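Local coordinates for iron-sulfur cluster assembly scaffold protein NifU (Fervidobacterium islandicum, PDB 6A6F), which probably serves as a SufU-type, zinc-binding scaffold or sulfur-transfer protein in the assembly of iron-sulfur clusters by the SUF system, at residues Leu35-Glu40 with His60-Ser65. Sequence-based numbering, arbitrary orientation.
Sequences LSCGDE and HGCAIS. With ZN (zinc ion), chain G.
D39 reaches across to the 60-65 segment with both carboxylate oxygens engaged. OD2 binds the zinc ion at 2.0 Å, while OD1 accepts the backbone N-H of C62 in a nearly straight bond (D39 OD1 to C62 N 2.8 Å, N-H...O angle 171°). The amide arrives on the syn side but 35° out of the carboxylate plane. Metal and amide together should fix the rotation of the group, and N34, just ahead of the segment, adds a side-chain hydrogen bond to OD2. C62 joins the same zinc through SG (2.3 Å), and C37 comes from the other segment, its SG 2.4 Å from the metal; C123 of helix 118-135 completes the site. This Cys-Asp-Cys-Cys zinc centre is characteristic of the SufU branch of the NifU-like fold, with ligands drawn from a loop and strand start, a helix N-terminus and a further helix. C62 is also the N-cap of helix 63-76: its SG accepts S65 N, so one sulfur both ligates zinc and caps the helix. G38 and D39 form a G1 beta bulge facing N34, where strand 39-48 begins. Beyond the metal, H60 pairs with E40 through its backbone: H60 O accepts E40 N at 3.0 Å (N-H...O angle 160°), the donor tilted from the carbonyl plane, and E40 CB lies 3.9 Å from H60 O. A water donates to H60 O (2.9 Å), and a second links E40 O with S65 OG. The H60 side chain leaves the backbone pointing away from the 35-40 segment, lies about 2 Å from a bound nickel ion and meets H60 and H20 of the second subunit.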
ATOM      1  N   LEU A  35      -6.657  -1.631 -13.175  1.00 31.97           N
ATOM      2  CA  LEU A  35      -7.890  -0.968 -12.716  1.00 30.32           C
ATOM      3  C   LEU A  35      -8.835  -1.867 -11.923  1.00 34.43           C
ATOM      4  O   LEU A  35      -9.548  -1.363 -11.030  1.00 32.89           O
ATOM      5  CB  LEU A  35      -8.628  -0.328 -13.899  1.00 32.29           C
ATOM      6  CG  LEU A  35      -7.798   0.715 -14.638  1.00 31.43           C
ATOM      7  CD1 LEU A  35      -8.467   1.140 -15.919  1.00 34.29           C
ATOM      8  CD2 LEU A  35      -7.575   1.944 -13.762  1.00 34.52           C
ATOM      9  N   SER A  36      -8.837  -3.185 -12.192  1.00 35.94           N
ATOM     10  CA  SER A  36      -9.716  -4.072 -11.424  1.00 37.24           C
ATOM     11  C   SER A  36      -9.408  -4.046  -9.941  1.00 38.54           C
ATOM     12  O   SER A  36     -10.296  -4.386  -9.173  1.00 42.91           O
ATOM     13  CB  SER A  36      -9.710  -5.513 -11.964  1.00 45.33           C
ATOM     14  OG  SER A  36      -8.433  -6.151 -11.872  1.00 48.03           O
ATOM     15  N   CYS A  37      -8.178  -3.639  -9.546  1.00 31.56           N
ATOM     16  CA  CYS A  37      -7.759  -3.516  -8.141  1.00 29.83           C
ATOM     17  C   CYS A  37      -7.498  -2.063  -7.687  1.00 30.92           C
ATOM     18  O   CYS A  37      -7.718  -1.740  -6.517  1.00 29.26           O
ATOM     19  CB  CYS A  37      -6.492  -4.401  -7.837  1.00 28.52           C
ATOM     20  SG  CYS A  37      -5.920  -4.400  -6.107  1.00 28.65           S
ATOM     21  N   GLY A  38      -7.016  -1.205  -8.596  1.00 29.37           N
ATOM     22  CA  GLY A  38      -6.622   0.169  -8.264  1.00 28.52           C
ATOM     23  C   GLY A  38      -5.100   0.390  -8.149  1.00 28.89           C
ATOM     24  O   GLY A  38      -4.649   1.397  -7.571  1.00 28.06           O
ATOM     25  N   ASP A  39      -4.318  -0.532  -8.712  1.00 25.84           N
ATOM     26  CA  ASP A  39      -2.849  -0.492  -8.634  1.00 24.79           C
ATOM     27  C   ASP A  39      -2.277   0.392  -9.741  1.00 23.06           C
ATOM     28  O   ASP A  39      -2.743   0.338 -10.882  1.00 23.06           O
ATOM     29  CB  ASP A  39      -2.260  -1.905  -8.771  1.00 23.31           C
ATOM     30  CG  ASP A  39      -2.803  -2.857  -7.745  1.00 21.62           C
ATOM     31  OD1 ASP A  39      -2.951  -2.443  -6.584  1.00 22.86           O
ATOM     32  OD2 ASP A  39      -3.047  -4.016  -8.097  1.00 23.61           O
ATOM     33  N   GLU A  40      -1.289   1.206  -9.385  1.00 24.27           N
ATOM     34  CA  GLU A  40      -0.585   2.075 -10.359  1.00 27.57           C
ATOM     35  C   GLU A  40       0.894   1.913 -10.158  1.00 24.60           C
ATOM     36  O   GLU A  40       1.336   1.852  -9.043  1.00 24.50           O
ATOM     37  CB  GLU A  40      -0.910   3.534 -10.132  1.00 29.51           C
ATOM     38  CG  GLU A  40      -2.343   3.861 -10.543  1.00 38.32           C
ATOM     39  CD  GLU A  40      -2.689   5.328 -10.319  1.00 44.07           C
ATOM     40  OE1 GLU A  40      -3.813   5.710 -10.715  1.00 47.15           O
ATOM     41  OE2 GLU A  40      -1.833   6.092  -9.772  1.00 42.39           O
ATOM     42  N   HIS A  60       1.459   3.624  -6.298  1.00 19.58           N
ATOM     43  CA  HIS A  60       1.224   2.731  -5.201  1.00 18.81           C
ATOM     44  C   HIS A  60       0.111   1.803  -5.562  1.00 18.80           C
ATOM     45  O   HIS A  60      -0.608   1.992  -6.543  1.00 18.82           O
ATOM     46  CB  HIS A  60       0.914   3.503  -3.915  1.00 20.09           C
ATOM     47  CG  HIS A  60      -0.439   4.130  -3.907  1.00 19.70           C
ATOM     48  ND1 HIS A  60      -0.717   5.285  -4.605  1.00 20.53           N
ATOM     49  CD2 HIS A  60      -1.610   3.741  -3.339  1.00 20.90           C
ATOM     50  CE1 HIS A  60      -1.984   5.601  -4.439  1.00 19.80           C
ATOM     51  NE2 HIS A  60      -2.556   4.681  -3.679  1.00 21.36           N
ATOM     52  N   GLY A  61      -0.044   0.793  -4.733  1.00 20.08           N
ATOM     53  CA  GLY A  61      -1.047  -0.222  -4.965  1.00 19.01           C
ATOM     54  C   GLY A  61      -1.122  -1.208  -3.808  1.00 19.13           C
ATOM     55  O   GLY A  61      -0.564  -0.994  -2.740  1.00 17.37           O
ATOM     56  N   CYS A  62      -1.803  -2.320  -4.041  1.00 21.13           N
ATOM     57  CA  CYS A  62      -1.863  -3.376  -3.058  1.00 21.38           C
ATOM     58  C   CYS A  62      -0.462  -3.974  -2.669  1.00 21.82           C
ATOM     59  O   CYS A  62       0.594  -3.691  -3.296  1.00 18.93           O
ATOM     60  CB  CYS A  62      -2.809  -4.451  -3.565  1.00 24.30           C
ATOM     61  SG  CYS A  62      -2.213  -5.576  -4.840  1.00 25.27           S
ATOM     62  N   ALA A  63      -0.465  -4.806  -1.645  1.00 19.19           N
ATOM     63  CA  ALA A  63       0.738  -5.444  -1.200  1.00 19.18           C
ATOM     64  C   ALA A  63       1.367  -6.400  -2.223  1.00 20.21           C
ATOM     65  O   ALA A  63       2.596  -6.528  -2.273  1.00 20.99           O
ATOM     66  CB  ALA A  63       0.480  -6.163   0.132  1.00 19.24           C
ATOM     67  N   ILE A  64       0.550  -7.062  -3.012  1.00 18.78           N
ATOM     68  CA  ILE A  64       1.010  -7.985  -4.003  1.00 19.60           C
ATOM     69  C   ILE A  64       1.675  -7.246  -5.174  1.00 20.31           C
ATOM     70  O   ILE A  64       2.783  -7.657  -5.594  1.00 17.42           O
ATOM     71  CB  ILE A  64      -0.123  -8.893  -4.501  1.00 21.20           C
ATOM     72  CG1 ILE A  64      -0.578  -9.859  -3.395  1.00 22.86           C
ATOM     73  CG2 ILE A  64       0.330  -9.700  -5.701  1.00 20.96           C
ATOM     74  CD1 ILE A  64      -1.808 -10.671  -3.791  1.00 24.71           C
ATOM     75  N   SER A  65       1.029  -6.185  -5.691  1.00 17.89           N
ATOM     76  CA  SER A  65       1.631  -5.373  -6.754  1.00 20.13           C
ATOM     77  C   SER A  65       2.930  -4.666  -6.308  1.00 18.82           C
ATOM     78  O   SER A  65       3.887  -4.645  -7.073  1.00 18.99           O
ATOM     79  CB  SER A  65       0.657  -4.325  -7.351  1.00 21.31           C
ATOM     80  OG  SER A  65       0.350  -3.316  -6.367  1.00 23.49           O
TER
HETATM   81 ZN    ZN G 205      -3.700  -5.261  -6.607  1.00 25.34          ZN
HETATM   82  O   HOH W   1      -3.144   3.306  -7.142  1.00 30.19           O
HETATM   83  O   HOH W   2       1.295  -0.812  -7.570  1.00 37.08           O